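Side-chain contacts in putative oxidoreductase (Jannaschia sp., PDB 3C24), which is probably an NAD(P)-dependent oxidoreductase, with a Rossmann-type nucleotide-binding part and a C-terminal part resembling that of 6-phosphogluconate dehydrogenase: residues A209-A214 / I219-A224; R138-Y141 / I145-Q148. All coordinates share one frame; numbering follows the deposited sequence.

Contact 1 of 2, residues A209-A214 / I219-A224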
loop_
_atom_site.group_PDB
_atom_site.type_symbol
_atom_site.label_atom_id
_atom_site.label_comp_id
_atom_site.label_asym_id
_atom_site.label_seq_id
_atom_site.Cartn_x
_atom_site.Cartn_y
_atom_site.Cartn_z
ATOM N N ALA A 209 -4.706 4.675 -12.450
ATOM C CA ALA A 209 -5.813 5.546 -12.016
ATOM C C ALA A 209 -5.265 6.976 -11.810
ATOM O O ALA A 209 -5.898 7.976 -12.140
ATOM C CB ALA A 209 -6.486 5.007 -10.789
ATOM N N VAL A 210 -4.051 7.060 -11.276
ATOM C CA VAL A 210 -3.375 8.351 -11.163
ATOM C C VAL A 210 -3.193 8.932 -12.593
ATOM O O VAL A 210 -3.452 10.135 -12.873
ATOM C CB VAL A 210 -2.049 8.260 -10.346
ATOM C CG1 VAL A 210 -1.162 9.577 -10.550
ATOM C CG2 VAL A 210 -2.387 7.934 -8.870
ATOM N N ASP A 211 -2.767 8.076 -13.512
ATOM C CA ASP A 211 -2.539 8.489 -14.914
ATOM C C ASP A 211 -3.829 9.017 -15.557
ATOM O O ASP A 211 -3.876 10.030 -16.258
ATOM C CB ASP A 211 -2.040 7.340 -15.795
ATOM C CG ASP A 211 -0.685 6.816 -15.419
ATOM O OD1 ASP A 211 0.113 7.534 -14.769
ATOM O OD2 ASP A 211 -0.426 5.632 -15.799
ATOM N N GLU A 212 -4.935 8.363 -15.239
ATOM C CA GLU A 212 -6.225 8.778 -15.755
ATOM C C GLU A 212 -6.615 10.183 -15.268
ATOM O O GLU A 212 -7.110 11.071 -16.040
ATOM C CB GLU A 212 -7.279 7.720 -15.406
ATOM C CG GLU A 212 -8.716 8.016 -15.862
ATOM C CD GLU A 212 -9.006 7.627 -17.296
ATOM O OE1 GLU A 212 -8.033 7.308 -18.054
ATOM O OE2 GLU A 212 -10.185 7.664 -17.685
ATOM N N CYS A 213 -6.363 10.419 -13.993
ATOM C CA CYS A 213 -6.650 11.731 -13.387
ATOM C C CYS A 213 -5.942 12.854 -14.127
ATOM O O CYS A 213 -6.526 13.879 -14.473
ATOM C CB CYS A 213 -6.275 11.747 -11.916
ATOM S SG CYS A 213 -7.405 10.786 -10.876
ATOM N N ALA A 214 -4.671 12.600 -14.435
ATOM C CA ALA A 214 -3.804 13.615 -15.086
ATOM C C ALA A 214 -4.066 13.728 -16.577
ATOM O O ALA A 214 -4.225 14.816 -17.120
ATOM C CB ALA A 214 -2.319 13.284 -14.827
ATOM N N ILE A 219 -5.910 16.873 -14.016
ATOM C CA ILE A 219 -5.393 17.052 -12.673
ATOM C C ILE A 219 -3.880 16.961 -12.704
ATOM O O ILE A 219 -3.310 16.051 -13.286
ATOM C CB ILE A 219 -5.964 16.009 -11.690
ATOM C CG1 ILE A 219 -7.499 16.120 -11.668
ATOM C CG2 ILE A 219 -5.364 16.202 -10.307
ATOM C CD1 ILE A 219 -8.255 14.962 -11.014
ATOM N N ASP A 220 -3.252 17.956 -12.116
ATOM C CA ASP A 220 -1.792 17.942 -11.965
ATOM C C ASP A 220 -1.388 16.574 -11.462
ATOM O O ASP A 220 -1.894 16.096 -10.459
ATOM C CB ASP A 220 -1.315 18.977 -10.946
ATOM C CG ASP A 220 0.201 19.082 -10.870
ATOM O OD1 ASP A 220 0.887 18.937 -11.920
ATOM O OD2 ASP A 220 0.705 19.369 -9.767
ATOM N N ARG A 221 -0.414 15.952 -12.118
ATOM C CA ARG A 221 -0.068 14.569 -11.686
ATOM C C ARG A 221 0.438 14.500 -10.256
ATOM O O ARG A 221 0.103 13.551 -9.592
ATOM C CB ARG A 221 0.866 13.795 -12.672
ATOM C CG ARG A 221 0.885 12.232 -12.431
ATOM C CD ARG A 221 1.793 11.444 -13.411
ATOM N NE ARG A 221 1.584 9.982 -13.302
ATOM C CZ ARG A 221 2.268 9.174 -12.524
ATOM N NH1 ARG A 221 3.248 9.653 -11.770
ATOM N NH2 ARG A 221 1.972 7.883 -12.511
ATOM N N GLN A 222 1.178 15.484 -9.791
ATOM C CA GLN A 222 1.671 15.455 -8.415
ATOM C C GLN A 222 0.510 15.515 -7.425
ATOM O O GLN A 222 0.583 14.957 -6.353
ATOM C CB GLN A 222 2.628 16.608 -8.120
ATOM C CG GLN A 222 3.373 16.409 -6.797
ATOM C CD GLN A 222 4.239 15.123 -6.791
ATOM O OE1 GLN A 222 5.116 14.949 -7.651
ATOM N NE2 GLN A 222 4.037 14.252 -5.788
ATOM N N ALA A 223 -0.525 16.228 -7.798
ATOM C CA ALA A 223 -1.736 16.311 -6.949
ATOM C C ALA A 223 -2.361 14.960 -6.851
ATOM O O ALA A 223 -2.725 14.493 -5.759
ATOM C CB ALA A 223 -2.773 17.341 -7.499
ATOM N N ALA A 224 -2.546 14.305 -8.005
ATOM C CA ALA A 224 -3.196 12.974 -8.007
ATOM C C ALA A 224 -2.353 11.963 -7.283
ATOM O O ALA A 224 -2.869 11.082 -6.581
ATOM C CB ALA A 224 -3.485 12.508 -9.419
HETATM O O HOH W 1 -2.458 16.858 -15.959
#
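Val210, Cys213 and Ala224 form the tight apolar seam where helix 184-217 meets the start of helix 221-239 in a helical hairpin. The methyl of Ala224 sits against Cys213 and Val210 of the first helix, its CB 3.8 Å from Cys213 CB and 3.9 Å from Val210 CG1; so small a residue lets the backbones close to 5.6 Å between the CA atoms of Val210 and Ala224. Ile219 adds its CD1 beside Cys213 CB, while its backbone N donates to Cys213 O (3.1 Å). Ala214 is equally close, its CA making a CA-H...O contact of 3.1 Å with Ile219 O. The looser, hydrated side begins at a water that donates to both Ala214 O and Ile219 O, and continues to the partly exposed pair Asp211 and Arg221. In the conformer described, one of two modelled, Arg221 has CG anti to N (chi1 -163°) and runs extended to NE. Arg221 NE and NH2 both donate to Asp211 OD1, at 3.2 and 2.9 Å, in a side-on salt bridge with the planes 35° apart. Val210 CG1 lies over one guanidinium face, toward its rim. An alanine in place of Asp211 is likely to leave this guanidinium without its mate and freer to turn. In this conformer the pair thus probably fixes the turn of the guanidinium on the accessible flank, while the apolar seam sets the helix spacing.

Contact 2 of 2, residues R138-Y141 / I145-Q148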
loop_
_atom_site.group_PDB
_atom_site.type_symbol
_atom_site.label_atom_id
_atom_site.label_comp_id
_atom_site.label_asym_id
_atom_site.label_seq_id
_atom_site.Cartn_x
_atom_site.Cartn_y
_atom_site.Cartn_z
ATOM N N ARG A 138 15.061 1.511 6.092
ATOM C CA ARG A 138 13.797 2.158 5.786
ATOM C C ARG A 138 13.485 2.154 4.304
ATOM O O ARG A 138 12.313 2.151 3.961
ATOM C CB ARG A 138 13.719 3.577 6.339
ATOM C CG ARG A 138 13.744 3.565 7.868
ATOM C CD ARG A 138 13.500 4.947 8.457
ATOM N NE ARG A 138 12.080 5.279 8.341
ATOM C CZ ARG A 138 11.525 6.349 8.862
ATOM N NH1 ARG A 138 12.261 7.187 9.566
ATOM N NH2 ARG A 138 10.225 6.533 8.731
ATOM N N THR A 139 14.512 2.137 3.466
ATOM C CA THR A 139 14.345 2.107 2.010
ATOM C C THR A 139 14.682 0.744 1.439
ATOM O O THR A 139 14.838 0.578 0.236
ATOM C CB THR A 139 15.162 3.201 1.291
ATOM O OG1 THR A 139 16.564 3.073 1.599
ATOM C CG2 THR A 139 14.647 4.613 1.706
ATOM N N ASP A 140 14.724 -0.241 2.323
ATOM C CA ASP A 140 14.860 -1.646 1.909
ATOM C C ASP A 140 13.492 -2.285 1.708
ATOM O O ASP A 140 12.845 -2.735 2.653
ATOM C CB ASP A 140 15.672 -2.466 2.919
ATOM C CG ASP A 140 15.727 -3.927 2.539
ATOM O OD1 ASP A 140 15.482 -4.214 1.336
ATOM O OD2 ASP A 140 15.941 -4.777 3.439
ATOM N N TYR A 141 13.059 -2.279 0.459
ATOM C CA TYR A 141 11.727 -2.789 0.148
ATOM C C TYR A 141 11.752 -4.237 -0.211
ATOM O O TYR A 141 10.720 -4.830 -0.284
ATOM C CB TYR A 141 11.084 -1.971 -0.971
ATOM C CG TYR A 141 11.061 -0.473 -0.705
ATOM C CD1 TYR A 141 10.250 0.047 0.275
ATOM C CD2 TYR A 141 11.888 0.389 -1.393
ATOM C CE1 TYR A 141 10.213 1.388 0.529
ATOM C CE2 TYR A 141 11.860 1.747 -1.151
ATOM C CZ TYR A 141 11.018 2.238 -0.173
ATOM O OH TYR A 141 10.959 3.590 0.157
ATOM N N ILE A 145 18.215 -6.095 4.692
ATOM C CA ILE A 145 18.640 -5.004 5.632
ATOM C C ILE A 145 17.560 -4.829 6.698
ATOM O O ILE A 145 17.821 -4.975 7.899
ATOM C CB ILE A 145 18.970 -3.684 4.944
ATOM C CG1 ILE A 145 19.994 -3.949 3.816
ATOM C CG2 ILE A 145 19.561 -2.724 5.998
ATOM C CD1 ILE A 145 20.210 -2.803 2.881
ATOM N N ALA A 146 16.341 -4.568 6.212
ATOM C CA ALA A 146 15.141 -4.485 7.065
ATOM C C ALA A 146 14.658 -5.881 7.400
ATOM O O ALA A 146 14.809 -6.798 6.608
ATOM C CB ALA A 146 14.010 -3.675 6.381
ATOM N N LYS A 147 14.073 -6.018 8.585
ATOM C CA LYS A 147 13.536 -7.299 9.068
ATOM C C LYS A 147 12.355 -7.706 8.167
ATOM O O LYS A 147 11.572 -6.868 7.727
ATOM C CB LYS A 147 13.063 -7.197 10.528
ATOM C CG LYS A 147 14.133 -6.852 11.553
ATOM C CD LYS A 147 13.514 -6.687 12.935
ATOM C CE LYS A 147 12.687 -5.412 13.075
ATOM N NZ LYS A 147 13.498 -4.158 12.842
ATOM N N GLN A 148 12.208 -9.015 7.945
ATOM C CA GLN A 148 11.093 -9.551 7.172
ATOM C C GLN A 148 10.815 -10.957 7.624
ATOM O O GLN A 148 11.677 -11.599 8.221
ATOM C CB GLN A 148 11.432 -9.597 5.683
ATOM C CG GLN A 148 12.486 -10.670 5.314
ATOM C CD GLN A 148 12.738 -10.721 3.812
ATOM O OE1 GLN A 148 11.823 -10.529 3.003
ATOM N NE2 GLN A 148 13.988 -10.989 3.420
#
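The loop between helix 135-138 and strand 148-156 is folded back on itself by Asp140, whose carboxylate takes two successive backbone N-H groups, those of Ile145 and Ala146. Both bonds end on Asp140 OD2, at 2.8 Å from Ala146 N and 2.9 Å from Ile145 N, yet they arrive differently. Ala146 N uses the anti lone pair of OD2 and is the straighter, with 160° at the hydrogen; Ile145 N comes from above the carboxylate plane, 41° out of it. With CG anti to the backbone N (chi1 176°), the acid group extends across to the returning chain. The other oxygen, OD1, accepts from the backbone N of His142, two residues on, which makes an Asx turn, extended by a further bond from Gly143 N; one buried aspartate thus brackets the loop through four N-H groups. Such a set of donors would probably favour the charged form of the acid. Aspartate suits the place because one oxygen serves the N-H groups just ahead while the other reaches the returning limb of the loop. Ala146, small enough to sit beside the acid, has its CB 3.7 Å from Asp140 OD2, and Ile145 brings its CB to 3.6 Å from the same oxygen. Pro126 packs on both Asp140 and Ala146 from a neighbouring loop.

From the N terminus the chain first builds the strands 13-17 to 117-123, then reaches contact 2, which closes the short loop between helix 135-138 and strand 148-156, the strand that runs antiparallel to 117-123 in the sheet. After strand 176-181 it enters the long helix 184-217, near whose end contact 1 closes the turn into helix 221-239. The two loops follow in series, neither nested nor crossed, with centres 29 Å apart and nearest atoms about 14 Å apart. Contact 2 ties the end of helix 135-138 to the residues leading into strand 148-156, and contact 1 joins two helices in a hairpin; each also lies against the second subunit of the dimer.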